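Local structure of transcription factor tau subunit sfc1 (Schizosaccharomyces pombe, 4BJJ) at residues 16-20 and 55-59. The protein helps TFIIIC activate tRNA and 5S RNA genes, as part of the tauA domain that binds boxA promoter sites, this chain being the piece that dimerizes with Sfc7. The protein carries 3 engineered substitutions. Residue numbers count along the deposited sequence, not the author numbering.
Sequences IEHPG and ELNLR
Two leucines of segment 55-59 close over the end of strand 12-18, where P19 follows H18, the last residue of the strand. Residues 16-18 are extended; P19 (phi/psi -93/-12) turns the chain, and G20 follows at -99/-154. The H18 side chain is t at chi1 with chi2 near -67°, which lets G20 N donate to H18 ND1 at 3.0 Å, a local bond that ties the ring to the turn. The two backbones stay apart, H18 CA lying 8.5 Å from L56 CA, and side chains alone bridge them, burying 163 Å². E55 is extended. L56, also extended (-116/131) and with the tp rotamer, points toward the turn and splits its methyls: CD1 lies 3.5 Å from H18 NE2 and CD2 3.7 Å from P19 CD. N57 leads on in extended form (-132/92). At L58 the backbone bends (-75/-28), and its mt side chain returns toward the turn, with CD2 3.7 Å from H18 CE1 and CD1 4.3 Å from P19 CG. Both leucines meet the imidazole obliquely, and the contact is apolar packing against a ring whose NE2 is hydrogen-bonded to T31. R59 carries the chain off, its NE salt-bridged to D62. This is the Tau95 triple-barrel family region, here the Sfc7-dimerization module, whose heterodimer resembles TFIIF RAP30/RAP74. The contact joins the ends of two strands of the mixed sheet: 12-18 runs parallel to 88-100 and, through I16-H18, extends the sheet antiparallel into Sfc7, whereas 55-56 pairs antiparallel with 68-73, with helices 25-30 and 35-47 in the intervening chain.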
loop_
_atom_site.group_PDB
_atom_site.type_symbol
_atom_site.label_atom_id
_atom_site.label_comp_id
_atom_site.label_asym_id
_atom_site.label_seq_id
_atom_site.Cartn_x
_atom_site.Cartn_y
_atom_site.Cartn_z
ATOM N N ILE A 16 -5.820 -0.941 -2.464
ATOM C CA ILE A 16 -6.563 -2.146 -2.707
ATOM C C ILE A 16 -5.600 -3.315 -2.826
ATOM O O ILE A 16 -4.800 -3.377 -3.753
ATOM C CB ILE A 16 -7.381 -2.019 -3.983
ATOM C CG1 ILE A 16 -8.375 -0.877 -3.835
ATOM C CG2 ILE A 16 -8.139 -3.295 -4.257
ATOM C CD1 ILE A 16 -9.002 -0.445 -5.134
ATOM N N GLU A 17 -5.685 -4.255 -1.896
ATOM C CA GLU A 17 -4.827 -5.444 -1.941
ATOM C C GLU A 17 -5.513 -6.570 -2.694
ATOM O O GLU A 17 -6.217 -7.387 -2.112
ATOM C CB GLU A 17 -4.411 -5.866 -0.529
ATOM C CG GLU A 17 -3.506 -4.841 0.165
ATOM C CD GLU A 17 -2.902 -5.339 1.489
ATOM O OE1 GLU A 17 -3.161 -6.497 1.915
ATOM O OE2 GLU A 17 -2.160 -4.554 2.114
ATOM N N HIS A 18 -5.273 -6.609 -3.999
ATOM C CA HIS A 18 -5.903 -7.557 -4.906
ATOM C C HIS A 18 -5.066 -8.859 -4.945
ATOM O O HIS A 18 -3.845 -8.825 -4.857
ATOM C CB HIS A 18 -5.959 -6.865 -6.253
ATOM C CG HIS A 18 -6.786 -7.546 -7.291
ATOM N ND1 HIS A 18 -6.444 -8.769 -7.825
ATOM C CD2 HIS A 18 -7.879 -7.134 -7.976
ATOM C CE1 HIS A 18 -7.315 -9.102 -8.761
ATOM N NE2 HIS A 18 -8.195 -8.120 -8.879
ATOM N N PRO A 19 -5.718 -10.022 -5.035
ATOM C CA PRO A 19 -4.989 -11.301 -4.958
ATOM C C PRO A 19 -4.554 -11.887 -6.292
ATOM O O PRO A 19 -3.794 -12.847 -6.320
ATOM C CB PRO A 19 -6.011 -12.247 -4.333
ATOM C CG PRO A 19 -7.347 -11.686 -4.752
ATOM C CD PRO A 19 -7.179 -10.202 -4.920
ATOM N N GLY A 20 -5.074 -11.346 -7.381
ATOM C CA GLY A 20 -4.635 -11.705 -8.723
ATOM C C GLY A 20 -3.639 -10.776 -9.406
ATOM O O GLY A 20 -2.889 -10.072 -8.764
ATOM N N GLU A 55 -16.232 -4.828 -4.090
ATOM C CA GLU A 55 -16.525 -6.215 -4.376
ATOM C C GLU A 55 -15.570 -6.792 -5.446
ATOM O O GLU A 55 -15.235 -6.123 -6.414
ATOM C CB GLU A 55 -17.971 -6.291 -4.844
ATOM C CG GLU A 55 -18.588 -7.654 -4.761
ATOM C CD GLU A 55 -20.057 -7.618 -5.078
ATOM O OE1 GLU A 55 -20.841 -7.360 -4.148
ATOM O OE2 GLU A 55 -20.425 -7.840 -6.253
ATOM N N LEU A 56 -15.125 -8.029 -5.241
ATOM C CA LEU A 56 -14.190 -8.679 -6.148
ATOM C C LEU A 56 -14.820 -9.893 -6.818
ATOM O O LEU A 56 -15.420 -10.768 -6.168
ATOM C CB LEU A 56 -12.930 -9.110 -5.396
ATOM C CG LEU A 56 -11.859 -9.864 -6.202
ATOM C CD1 LEU A 56 -11.141 -8.950 -7.175
ATOM C CD2 LEU A 56 -10.876 -10.498 -5.258
ATOM N N ASN A 57 -14.660 -9.930 -8.129
ATOM C CA ASN A 57 -15.158 -11.027 -8.948
ATOM C C ASN A 57 -14.074 -11.523 -9.914
ATOM O O ASN A 57 -13.925 -10.996 -11.015
ATOM C CB ASN A 57 -16.381 -10.546 -9.735
ATOM C CG ASN A 57 -17.124 -11.668 -10.378
ATOM O OD1 ASN A 57 -16.796 -12.831 -10.200
ATOM N ND2 ASN A 57 -18.135 -11.329 -11.132
ATOM N N LEU A 58 -13.312 -12.520 -9.484
ATOM C CA LEU A 58 -12.186 -13.040 -10.266
ATOM C C LEU A 58 -12.573 -13.908 -11.447
ATOM O O LEU A 58 -11.821 -13.996 -12.413
ATOM C CB LEU A 58 -11.260 -13.862 -9.381
ATOM C CG LEU A 58 -10.499 -13.103 -8.299
ATOM C CD1 LEU A 58 -9.732 -14.097 -7.450
ATOM C CD2 LEU A 58 -9.583 -12.066 -8.926
ATOM N N ARG A 59 -13.724 -14.571 -11.361
ATOM C CA ARG A 59 -14.173 -15.474 -12.410
ATOM C C ARG A 59 -15.587 -15.119 -12.867
ATOM O O ARG A 59 -16.520 -15.840 -12.564
ATOM C CB ARG A 59 -14.123 -16.919 -11.926
ATOM C CG ARG A 59 -12.758 -17.388 -11.433
ATOM C CD ARG A 59 -12.824 -18.808 -10.905
ATOM N NE ARG A 59 -13.331 -19.760 -11.891
ATOM C CZ ARG A 59 -12.627 -20.254 -12.911
ATOM N NH1 ARG A 59 -11.364 -19.884 -13.133
ATOM N NH2 ARG A 59 -13.196 -21.126 -13.729
#